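Butyryl-CoA dehydrogenase (Marinomonas mediterranea, PDB 6CXT) is a flavoprotein of the acyl-CoA dehydrogenase family that binds flavin-adenine dinucleotide and assembles with further copies of itself. Local coordinates at residues A128-G131 with N136-T139; A130-S135 with S363-I368; H200-R205 with D355-V360; L299-W304 with T313-M318. One frame throughout, in Å; residues are numbered along the deposited sequence.

In the fold
Contacts 1 and 2 share A130 and G131, and both touch FAD; their centres lie about 11 Å apart. Contact 1 folds the loop between strands 121-124 and 140-144 back on itself, while contact 2 carries the same loop to the start of helix 366-377, with the cofactor bound by both sides. Contact 3 joins the middle and C-terminal family regions again, its centre about 17 Å from that of contact 2. The two meet where S366 N lies 3.1 Å from V360 O, a probable hydrogen bond. Contact 4 lies wholly within the C-terminal family region, between two helices: its centre is about 18 Å from that of contact 2, and V316's side chain about 10 Å from FK4.

Contact 1 (A128-G131 with N136-T139); sequences ASAG and NLAT. With FAD (flavin-adenine dinucleotide), chain D.
A130 and L137 meet through one methyl group each, in a loop that turns back on itself beside FAD. L137 CB starts off away from 128-131, 5.6 Å from A130 CB, and L137 CG comes only slightly closer. The branch decides the contact: with chi2 at 178° CD1 continues the extended chain, while CD2 folds back and reaches A130 CB at 3.8 Å. The other flanks of L137 rest on I125, E127, K154 and Y169, so a branched apolar residue suits a place with neighbours on several sides. A130 needs no more than a methyl here, where the backbone atom N136 O also lies 4.2 Å from its CB. Next along, G131 has no side chain, and its CA can lie 3.3 Å from the phosphate oxygen O1P of FAD; its carbonyl accepts a weak hydrogen bond from the ribityl O4'. Polar fixing comes partly from another chain, where Q270 of the second subunit accepts from G131 N. Between 128-131 and 136-139 themselves there is no hydrogen bond, so the direct touch between them is probably one of shape and dispersion, with little directional preference.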
# COMPACT_ATOMS: atom_id res chain seq x y z
N ALA B 128 21.51 -0.66 -25.80
CA ALA B 128 20.29 -1.34 -26.28
C ALA B 128 19.96 -2.60 -25.45
O ALA B 128 18.79 -2.85 -25.15
CB ALA B 128 20.38 -1.69 -27.76
N SER B 129 20.99 -3.36 -25.06
CA SER B 129 20.79 -4.57 -24.28
C SER B 129 21.42 -4.53 -22.88
O SER B 129 21.56 -5.57 -22.22
CB SER B 129 21.34 -5.77 -25.08
OG SER B 129 20.45 -6.01 -26.16
N ALA B 130 21.85 -3.37 -22.43
CA ALA B 130 22.40 -3.28 -21.09
C ALA B 130 21.65 -2.18 -20.39
O ALA B 130 21.74 -1.01 -20.78
CB ALA B 130 23.90 -3.00 -21.15
N GLY B 131 20.86 -2.53 -19.37
CA GLY B 131 20.21 -1.47 -18.56
C GLY B 131 20.44 -1.74 -17.09
O GLY B 131 21.38 -1.22 -16.47
N ASN B 136 27.51 -7.10 -19.19
CA ASN B 136 27.97 -7.45 -20.50
C ASN B 136 27.76 -6.24 -21.42
O ASN B 136 26.66 -6.07 -21.98
CB ASN B 136 27.27 -8.73 -21.00
CG ASN B 136 27.62 -9.06 -22.44
OD1 ASN B 136 28.55 -8.48 -23.00
ND2 ASN B 136 26.87 -9.97 -23.05
N LEU B 137 28.79 -5.40 -21.54
CA LEU B 137 28.68 -4.20 -22.40
C LEU B 137 29.15 -4.54 -23.81
O LEU B 137 30.26 -5.08 -23.98
CB LEU B 137 29.46 -3.02 -21.79
CG LEU B 137 29.04 -2.58 -20.38
CD1 LEU B 137 29.93 -1.47 -19.93
CD2 LEU B 137 27.56 -2.13 -20.37
N ALA B 138 28.27 -4.29 -24.79
CA ALA B 138 28.57 -4.42 -26.22
C ALA B 138 29.56 -3.35 -26.75
O ALA B 138 30.25 -3.60 -27.72
CB ALA B 138 27.30 -4.43 -27.04
N THR B 139 29.65 -2.20 -26.09
CA THR B 139 30.63 -1.17 -26.43
C THR B 139 32.02 -1.71 -26.07
O THR B 139 32.25 -2.14 -24.95
CB THR B 139 30.34 0.16 -25.72
OG1 THR B 139 29.02 0.61 -26.12
CG2 THR B 139 31.40 1.27 -26.11
PA FAD D . 15.56 -2.95 -17.87
O1A FAD D . 16.90 -3.12 -17.19
O2A FAD D . 15.17 -3.57 -19.20
O5B FAD D . 14.41 -3.28 -16.76
C5B FAD D . 13.01 -3.42 -17.11
C4B FAD D . 12.33 -3.93 -15.82
O4B FAD D . 12.94 -5.18 -15.40
C3B FAD D . 12.51 -2.94 -14.67
O3B FAD D . 11.30 -3.06 -13.91
C2B FAD D . 13.66 -3.56 -13.86
O2B FAD D . 13.70 -3.13 -12.47
C1B FAD D . 13.41 -5.08 -14.07
N9A FAD D . 14.67 -5.81 -13.81
C8A FAD D . 15.78 -5.84 -14.58
N7A FAD D . 16.78 -6.55 -13.94
C5A FAD D . 16.30 -6.95 -12.74
C6A FAD D . 16.78 -7.74 -11.57
N6A FAD D . 18.07 -8.23 -11.51
N1A FAD D . 15.92 -7.91 -10.53
C2A FAD D . 14.63 -7.41 -10.52
N3A FAD D . 14.14 -6.72 -11.56
C4A FAD D . 14.90 -6.46 -12.66
N1 FAD D . 21.81 5.67 -18.47
C2 FAD D . 23.09 6.16 -18.65
O2 FAD D . 23.97 5.31 -18.94
N3 FAD D . 23.42 7.48 -18.53
C4 FAD D . 22.48 8.41 -18.30
O4 FAD D . 22.80 9.60 -18.21
C4X FAD D . 21.06 7.97 -18.11
N5 FAD D . 20.04 8.83 -17.91
C5X FAD D . 18.74 8.43 -17.81
C6 FAD D . 17.74 9.42 -17.60
C7 FAD D . 16.39 9.03 -17.51
C7M FAD D . 15.34 10.09 -17.33
C8 FAD D . 16.01 7.61 -17.63
C8M FAD D . 14.59 7.19 -17.52
C9 FAD D . 17.00 6.62 -17.80
C9A FAD D . 18.36 7.00 -17.89
N10 FAD D . 19.40 6.04 -18.10
C10 FAD D . 20.76 6.52 -18.22
C1' FAD D . 19.12 4.62 -18.24
C2' FAD D . 18.77 4.04 -16.85
O2' FAD D . 19.90 3.95 -15.96
C3' FAD D . 18.04 2.72 -17.05
O3' FAD D . 16.78 3.05 -17.68
C4' FAD D . 17.88 1.79 -15.84
O4' FAD D . 19.18 1.27 -15.43
C5' FAD D . 16.97 0.60 -16.18
O5' FAD D . 17.45 0.00 -17.39
P FAD D . 16.43 -0.29 -18.55
O1P FAD D . 17.15 -0.99 -19.71
O2P FAD D . 15.62 0.93 -18.96
O3P FAD D . 15.36 -1.35 -18.00

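Contact 2 (A130-S135 with S363-I368); sequences AGSDIS and SGTSDI. With FAD (flavin-adenine dinucleotide), chain D.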
# COMPACT_ATOMS: atom_id res chain seq x y z
N ALA B 130 21.85 -3.37 -22.43
CA ALA B 130 22.40 -3.28 -21.09
C ALA B 130 21.65 -2.18 -20.39
O ALA B 130 21.74 -1.01 -20.78
CB ALA B 130 23.90 -3.00 -21.15
N GLY B 131 20.86 -2.53 -19.37
CA GLY B 131 20.21 -1.47 -18.56
C GLY B 131 20.44 -1.74 -17.09
O GLY B 131 21.38 -1.22 -16.47
N SER B 132 19.55 -2.53 -16.51
CA SER B 132 19.72 -2.93 -15.11
C SER B 132 20.95 -3.86 -14.93
O SER B 132 21.58 -3.88 -13.86
CB SER B 132 18.47 -3.70 -14.64
OG SER B 132 17.33 -2.83 -14.64
N ASP B 133 21.23 -4.64 -15.98
CA ASP B 133 22.41 -5.52 -16.00
C ASP B 133 23.46 -4.89 -16.92
O ASP B 133 23.24 -4.74 -18.12
CB ASP B 133 22.01 -6.90 -16.57
CG ASP B 133 23.13 -7.94 -16.35
OD1 ASP B 133 24.30 -7.60 -16.50
OD2 ASP B 133 22.84 -9.07 -15.89
N ILE B 134 24.59 -4.52 -16.34
CA ILE B 134 25.62 -3.82 -17.10
C ILE B 134 26.88 -4.72 -17.11
O ILE B 134 27.99 -4.24 -17.28
CB ILE B 134 25.94 -2.48 -16.43
CG1 ILE B 134 26.03 -2.71 -14.92
CG2 ILE B 134 24.87 -1.42 -16.79
CD1 ILE B 134 26.69 -1.58 -14.20
N SER B 135 26.67 -6.02 -16.88
CA SER B 135 27.75 -7.01 -16.78
C SER B 135 28.32 -7.29 -18.17
O SER B 135 29.46 -7.74 -18.31
CB SER B 135 27.24 -8.34 -16.19
OG SER B 135 26.39 -9.02 -17.13
N SER B 363 19.73 5.87 -12.39
CA SER B 363 20.63 5.50 -11.30
C SER B 363 20.34 4.09 -10.73
O SER B 363 20.72 3.79 -9.62
CB SER B 363 20.65 6.53 -10.16
OG SER B 363 20.57 7.85 -10.69
N GLY B 364 19.72 3.23 -11.51
CA GLY B 364 19.27 1.89 -11.06
C GLY B 364 17.80 1.92 -10.64
O GLY B 364 17.44 2.73 -9.78
N THR B 365 16.99 1.06 -11.21
CA THR B 365 15.57 1.05 -10.84
C THR B 365 15.36 0.70 -9.37
O THR B 365 16.29 0.16 -8.67
CB THR B 365 14.74 0.06 -11.65
OG1 THR B 365 15.07 -1.28 -11.23
CG2 THR B 365 14.94 0.25 -13.19
N SER B 366 14.13 0.93 -8.87
CA SER B 366 13.83 0.53 -7.49
C SER B 366 14.15 -0.96 -7.28
O SER B 366 14.55 -1.36 -6.20
CB SER B 366 12.30 0.82 -7.26
OG SER B 366 12.20 2.28 -7.36
N ASP B 367 13.86 -1.80 -8.28
CA ASP B 367 14.13 -3.25 -8.13
C ASP B 367 15.61 -3.50 -7.92
O ASP B 367 15.96 -4.37 -7.12
CB ASP B 367 13.63 -4.01 -9.34
CG ASP B 367 12.13 -3.79 -9.57
OD1 ASP B 367 11.36 -3.81 -8.55
OD2 ASP B 367 11.72 -3.57 -10.74
N ILE B 368 16.48 -2.72 -8.61
CA ILE B 368 17.93 -2.88 -8.46
C ILE B 368 18.40 -2.39 -7.11
O ILE B 368 19.25 -2.98 -6.43
CB ILE B 368 18.65 -2.14 -9.62
CG1 ILE B 368 18.47 -2.89 -10.93
CG2 ILE B 368 20.12 -1.82 -9.31
CD1 ILE B 368 18.47 -4.40 -10.92
PA FAD D . 15.56 -2.95 -17.87
O1A FAD D . 16.90 -3.12 -17.19
O2A FAD D . 15.17 -3.57 -19.20
O5B FAD D . 14.41 -3.28 -16.76
C5B FAD D . 13.01 -3.42 -17.11
C4B FAD D . 12.33 -3.93 -15.82
O4B FAD D . 12.94 -5.18 -15.40
C3B FAD D . 12.51 -2.94 -14.67
O3B FAD D . 11.30 -3.06 -13.91
C2B FAD D . 13.66 -3.56 -13.86
O2B FAD D . 13.70 -3.13 -12.47
C1B FAD D . 13.41 -5.08 -14.07
N9A FAD D . 14.67 -5.81 -13.81
C8A FAD D . 15.78 -5.84 -14.58
N7A FAD D . 16.78 -6.55 -13.94
C5A FAD D . 16.30 -6.95 -12.74
C6A FAD D . 16.78 -7.74 -11.57
N6A FAD D . 18.07 -8.23 -11.51
N1A FAD D . 15.92 -7.91 -10.53
C2A FAD D . 14.63 -7.41 -10.52
N3A FAD D . 14.14 -6.72 -11.56
C4A FAD D . 14.90 -6.46 -12.66
N1 FAD D . 21.81 5.67 -18.47
C2 FAD D . 23.09 6.16 -18.65
O2 FAD D . 23.97 5.31 -18.94
N3 FAD D . 23.42 7.48 -18.53
C4 FAD D . 22.48 8.41 -18.30
O4 FAD D . 22.80 9.60 -18.21
C4X FAD D . 21.06 7.97 -18.11
N5 FAD D . 20.04 8.83 -17.91
C5X FAD D . 18.74 8.43 -17.81
C6 FAD D . 17.74 9.42 -17.60
C7 FAD D . 16.39 9.03 -17.51
C7M FAD D . 15.34 10.09 -17.33
C8 FAD D . 16.01 7.61 -17.63
C8M FAD D . 14.59 7.19 -17.52
C9 FAD D . 17.00 6.62 -17.80
C9A FAD D . 18.36 7.00 -17.89
N10 FAD D . 19.40 6.04 -18.10
C10 FAD D . 20.76 6.52 -18.22
C1' FAD D . 19.12 4.62 -18.24
C2' FAD D . 18.77 4.04 -16.85
O2' FAD D . 19.90 3.95 -15.96
C3' FAD D . 18.04 2.72 -17.05
O3' FAD D . 16.78 3.05 -17.68
C4' FAD D . 17.88 1.79 -15.84
O4' FAD D . 19.18 1.27 -15.43
C5' FAD D . 16.97 0.60 -16.18
O5' FAD D . 17.45 0.00 -17.39
P FAD D . 16.43 -0.29 -18.55
O1P FAD D . 17.15 -0.99 -19.71
O2P FAD D . 15.62 0.93 -18.96
O3P FAD D . 15.36 -1.35 -18.00
O HOH W 1 18.45 -0.42 -13.31
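S132 and I368 meet in the FAD-binding site, where the loop after strand 121-124 faces the start of helix 366-377. Direct touch is slight: S132 CB lies 3.8 Å from I368 CD1. Most of the link runs through the cofactor. S132 holds one phosphate oxygen twice, its backbone N donating to FAD O1A at 2.8 Å (N-H...O angle 151°) and its OG donating to the same O1A at 2.6 Å. Because chi1 is -66°, OG stands beside the backbone N, and the two donors converge; a serine can do this with its short hydroxyl arm. Across the site T365 is the N-cap of helix 366-377, its OG1 accepting a weak capping bond from I368 N. The same hydroxyl donates to the ribose oxygen O2B of FAD at 2.6 Å. O2B in turn donates to D367 OD2 at 2.7 Å, so the ribose hydroxyl is held both as acceptor and as donor; a carboxylate suits the accepting side. I368 lays CD1 over the face of the adenine, 3.8 Å from C6A of FAD. G364 has a positive phi and backbone angles at which a CB would be jammed against the preceding carbonyl O, which calls for glycine. On the loop side D133 OD1 accepts from S135 N, an Asx turn, and also from S135 OG. One water spans the two sides, donating to S132 OG, accepting from T365 N and hydrogen-bonded to FAD O4'. FK4 joins both sides too, hydrogen-bonded to S132 O and S363 N.

Contact 3 (H200-R205 with D355-V360); sequences HKLGLR and DALGSV. With EDO (1,2-ethanediol), chain E.
D355 OD1 accepts from L204 N at 2.8 Å, with an N-H...O angle of 144°; the donor comes from above the carboxylate plane, 39° out of it. The other oxygen, OD2, accepts from O2 of 1,2-ethanediol, probably from the crystallisation liquor, at 2.7 Å. An aspartate suits this helix position because its short side chain brings an acceptor to a loop N-H. L204 also lays its apolar branch over the acid's stem, CD2 lying 3.7 Å from D355 CB. G203 CA can lie 3.6 Å from D355 OD1 because no side chain intervenes, and G358 likewise leaves room for L204 CD1. Beside this, L202 sends CG out anti to its backbone N (chi1 179°), bringing CD2 to 3.8 Å from L357 CD1, methyl against methyl. K201 NZ braces the loop, donating to L204 O at 3.0 Å and also to A207 O. The contact joins the middle and C-terminal family regions and holds L204, whose side chain is about 4 Å from FAD. Helix 351-359 lies between this loop, which joins strands 193-195 and 209-220, and helix 313-338; L204 reaches F85 of helix 81-101, and L202 packs on K354 of the second subunit.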
# COMPACT_ATOMS: atom_id res chain seq x y z
N HIS B 200 11.74 12.81 -26.74
CA HIS B 200 10.51 13.27 -26.06
C HIS B 200 10.20 12.24 -25.01
O HIS B 200 10.11 11.02 -25.32
CB HIS B 200 9.38 13.34 -27.04
CG HIS B 200 9.58 14.42 -28.06
ND1 HIS B 200 9.50 15.75 -27.76
CD2 HIS B 200 9.91 14.35 -29.37
CE1 HIS B 200 9.76 16.48 -28.83
NE2 HIS B 200 10.01 15.64 -29.83
N LYS B 201 10.03 12.73 -23.78
CA LYS B 201 9.84 11.80 -22.66
C LYS B 201 8.91 12.41 -21.60
O LYS B 201 8.47 13.59 -21.71
CB LYS B 201 11.22 11.41 -22.04
CG LYS B 201 11.98 12.60 -21.47
CD LYS B 201 13.45 12.24 -21.15
CE LYS B 201 14.10 13.25 -20.23
NZ LYS B 201 14.25 14.53 -20.93
N LEU B 202 8.58 11.60 -20.62
CA LEU B 202 7.42 11.99 -19.74
C LEU B 202 7.73 13.25 -18.96
O LEU B 202 6.88 14.16 -18.86
CB LEU B 202 7.13 10.83 -18.75
CG LEU B 202 5.96 11.13 -17.78
CD1 LEU B 202 4.66 11.35 -18.56
CD2 LEU B 202 5.82 9.88 -16.88
N GLY B 203 8.96 13.35 -18.40
CA GLY B 203 9.34 14.51 -17.61
C GLY B 203 10.74 14.97 -17.83
O GLY B 203 11.41 14.51 -18.80
N LEU B 204 11.19 15.89 -16.97
CA LEU B 204 12.61 16.35 -16.90
C LEU B 204 13.05 16.90 -18.25
O LEU B 204 14.14 16.57 -18.74
CB LEU B 204 13.53 15.21 -16.44
CG LEU B 204 13.19 14.52 -15.10
CD1 LEU B 204 13.92 13.18 -14.98
CD2 LEU B 204 13.52 15.39 -13.88
N ARG B 205 12.15 17.65 -18.86
CA ARG B 205 12.37 18.22 -20.17
C ARG B 205 13.71 18.97 -20.32
O ARG B 205 14.34 18.87 -21.35
CB ARG B 205 11.14 19.07 -20.59
N ASP B 355 8.28 13.95 -13.29
CA ASP B 355 9.70 13.90 -12.96
C ASP B 355 10.00 12.76 -12.05
O ASP B 355 11.04 12.10 -12.21
CB ASP B 355 10.17 15.23 -12.31
CG ASP B 355 10.05 16.40 -13.28
OD1 ASP B 355 9.83 16.20 -14.52
OD2 ASP B 355 10.19 17.56 -12.82
N ALA B 356 9.10 12.51 -11.09
CA ALA B 356 9.30 11.46 -10.10
C ALA B 356 9.39 10.08 -10.75
O ALA B 356 10.18 9.22 -10.30
CB ALA B 356 8.18 11.46 -9.03
N LEU B 357 8.59 9.87 -11.80
CA LEU B 357 8.58 8.56 -12.43
C LEU B 357 9.95 8.26 -13.12
O LEU B 357 10.28 7.08 -13.28
CB LEU B 357 7.43 8.43 -13.42
CG LEU B 357 6.10 8.15 -12.65
CD1 LEU B 357 4.87 8.45 -13.52
CD2 LEU B 357 6.08 6.71 -12.10
N GLY B 358 10.66 9.31 -13.50
CA GLY B 358 12.08 9.17 -13.96
C GLY B 358 12.96 8.68 -12.80
O GLY B 358 13.78 7.76 -12.99
N SER B 359 12.77 9.26 -11.60
CA SER B 359 13.67 9.05 -10.47
C SER B 359 13.66 7.58 -9.95
O SER B 359 14.66 7.18 -9.31
CB SER B 359 13.39 10.01 -9.32
OG SER B 359 12.24 9.54 -8.59
N VAL B 360 12.58 6.82 -10.18
CA VAL B 360 12.55 5.36 -9.84
C VAL B 360 13.17 4.45 -10.95
O VAL B 360 13.19 3.22 -10.80
CB VAL B 360 11.13 4.82 -9.51
CG1 VAL B 360 10.57 5.64 -8.32
CG2 VAL B 360 10.18 4.98 -10.71
C1 EDO E . 11.53 20.22 -16.63
O1 EDO E . 12.96 20.14 -16.73
C2 EDO E . 10.99 20.46 -15.19
O2 EDO E . 11.47 19.33 -14.41

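Contact 4 (L299-W304 with T313-M318); sequences LYYAAW and TKAVAM
A302 and A315 let two helices come close, their CA atoms 4.9 Å apart and the axes of the short segments 8.4 Å apart at closest, running nearly antiparallel at 151°. The methyl of A302 is the bump on one side: its CB sits over the backbone of the facing helix, 3.6 Å from A315 O, with V316 CG2 flanking it at 3.9 Å. In return A315 CB fills the hollow between the backbone and the ring of the first helix, 4.0 Å from A302 CA and 3.9 Å from Y301 CE2. A chi1 of 179° turns the Y301 ring across from its own N and carries it toward the facing helix, where CE2 meets the methyl obliquely. Alanine suits both central positions, since its small side chain lets backbones approach, while the larger tyrosine and the branched valine touch on the flanks. No hydrogen bond crosses, so complementary shape carries the pairing. Helices 279-306 and 313-338 form this hairpin in the C-terminal helical region of the acyl-CoA dehydrogenase family; helix 64-77 backs the first, helices 231-245 and 366-377 border the second, and F3 of the third subunit meets Y301 edge-to-face.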
# COMPACT_ATOMS: atom_id res chain seq x y z
N LEU B 299 18.53 10.37 3.63
CA LEU B 299 19.54 11.07 2.81
C LEU B 299 20.70 11.54 3.69
O LEU B 299 21.87 11.31 3.36
CB LEU B 299 18.81 12.26 2.13
CG LEU B 299 19.70 13.30 1.42
CD1 LEU B 299 20.43 12.65 0.22
CD2 LEU B 299 18.92 14.59 1.06
N TYR B 300 20.36 12.22 4.78
CA TYR B 300 21.37 12.76 5.73
C TYR B 300 22.23 11.63 6.28
O TYR B 300 23.46 11.72 6.30
CB TYR B 300 20.73 13.56 6.86
CG TYR B 300 20.06 14.85 6.42
CD1 TYR B 300 20.19 15.35 5.08
CD2 TYR B 300 19.24 15.56 7.32
CE1 TYR B 300 19.57 16.52 4.71
CE2 TYR B 300 18.61 16.76 6.96
CZ TYR B 300 18.77 17.21 5.64
OH TYR B 300 18.15 18.37 5.26
N TYR B 301 21.58 10.51 6.64
CA TYR B 301 22.29 9.37 7.12
C TYR B 301 23.22 8.78 6.05
O TYR B 301 24.41 8.49 6.37
CB TYR B 301 21.34 8.32 7.68
CG TYR B 301 22.06 7.11 8.16
CD1 TYR B 301 22.96 7.18 9.26
CD2 TYR B 301 21.90 5.87 7.52
CE1 TYR B 301 23.64 6.05 9.71
CE2 TYR B 301 22.59 4.72 7.97
CZ TYR B 301 23.43 4.83 9.08
OH TYR B 301 24.11 3.70 9.48
N ALA B 302 22.74 8.62 4.80
CA ALA B 302 23.56 8.07 3.72
C ALA B 302 24.75 9.02 3.48
O ALA B 302 25.87 8.51 3.33
CB ALA B 302 22.77 7.93 2.41
N ALA B 303 24.51 10.34 3.45
CA ALA B 303 25.59 11.30 3.19
C ALA B 303 26.62 11.25 4.32
O ALA B 303 27.82 11.27 4.07
CB ALA B 303 25.05 12.70 2.99
N TRP B 304 26.15 11.21 5.57
CA TRP B 304 27.07 11.09 6.70
C TRP B 304 27.87 9.81 6.62
O TRP B 304 29.08 9.81 6.87
CB TRP B 304 26.31 11.16 8.05
CG TRP B 304 27.21 10.88 9.21
CD1 TRP B 304 28.00 11.78 9.87
CD2 TRP B 304 27.41 9.62 9.84
NE1 TRP B 304 28.69 11.15 10.88
CE2 TRP B 304 28.35 9.83 10.89
CE3 TRP B 304 26.88 8.34 9.65
CZ2 TRP B 304 28.78 8.80 11.74
CZ3 TRP B 304 27.32 7.30 10.50
CH2 TRP B 304 28.26 7.55 11.54
N THR B 313 26.98 1.48 0.96
CA THR B 313 26.16 1.18 -0.18
C THR B 313 24.71 0.91 0.24
O THR B 313 23.76 1.36 -0.45
CB THR B 313 26.72 -0.04 -0.95
OG1 THR B 313 27.99 0.32 -1.48
CG2 THR B 313 25.82 -0.41 -2.12
N LYS B 314 24.53 0.14 1.33
CA LYS B 314 23.15 -0.14 1.82
C LYS B 314 22.39 1.15 2.12
O LYS B 314 21.28 1.32 1.63
CB LYS B 314 23.19 -1.02 3.07
CG LYS B 314 21.80 -1.54 3.54
CD LYS B 314 21.98 -2.48 4.73
CE LYS B 314 22.34 -1.65 5.97
NZ LYS B 314 22.45 -2.59 7.08
N ALA B 315 23.01 2.06 2.88
CA ALA B 315 22.36 3.31 3.24
C ALA B 315 22.03 4.14 2.01
O ALA B 315 20.98 4.83 1.97
CB ALA B 315 23.21 4.14 4.19
N VAL B 316 22.95 4.15 1.03
CA VAL B 316 22.72 4.93 -0.20
C VAL B 316 21.60 4.33 -1.03
O VAL B 316 20.71 5.05 -1.56
CB VAL B 316 24.05 5.11 -1.01
CG1 VAL B 316 23.75 5.62 -2.43
CG2 VAL B 316 24.95 6.11 -0.29
N ALA B 317 21.60 3.01 -1.18
CA ALA B 317 20.54 2.39 -1.93
C ALA B 317 19.16 2.61 -1.20
O ALA B 317 18.15 2.83 -1.87
CB ALA B 317 20.81 0.90 -2.10
N MET B 318 19.13 2.49 0.14
CA MET B 318 17.88 2.73 0.85
C MET B 318 17.40 4.18 0.63
O MET B 318 16.20 4.41 0.44
CB MET B 318 18.05 2.45 2.36
CG MET B 318 18.22 0.96 2.64
SD MET B 318 18.14 0.76 4.44
CE MET B 318 18.03 -1.03 4.46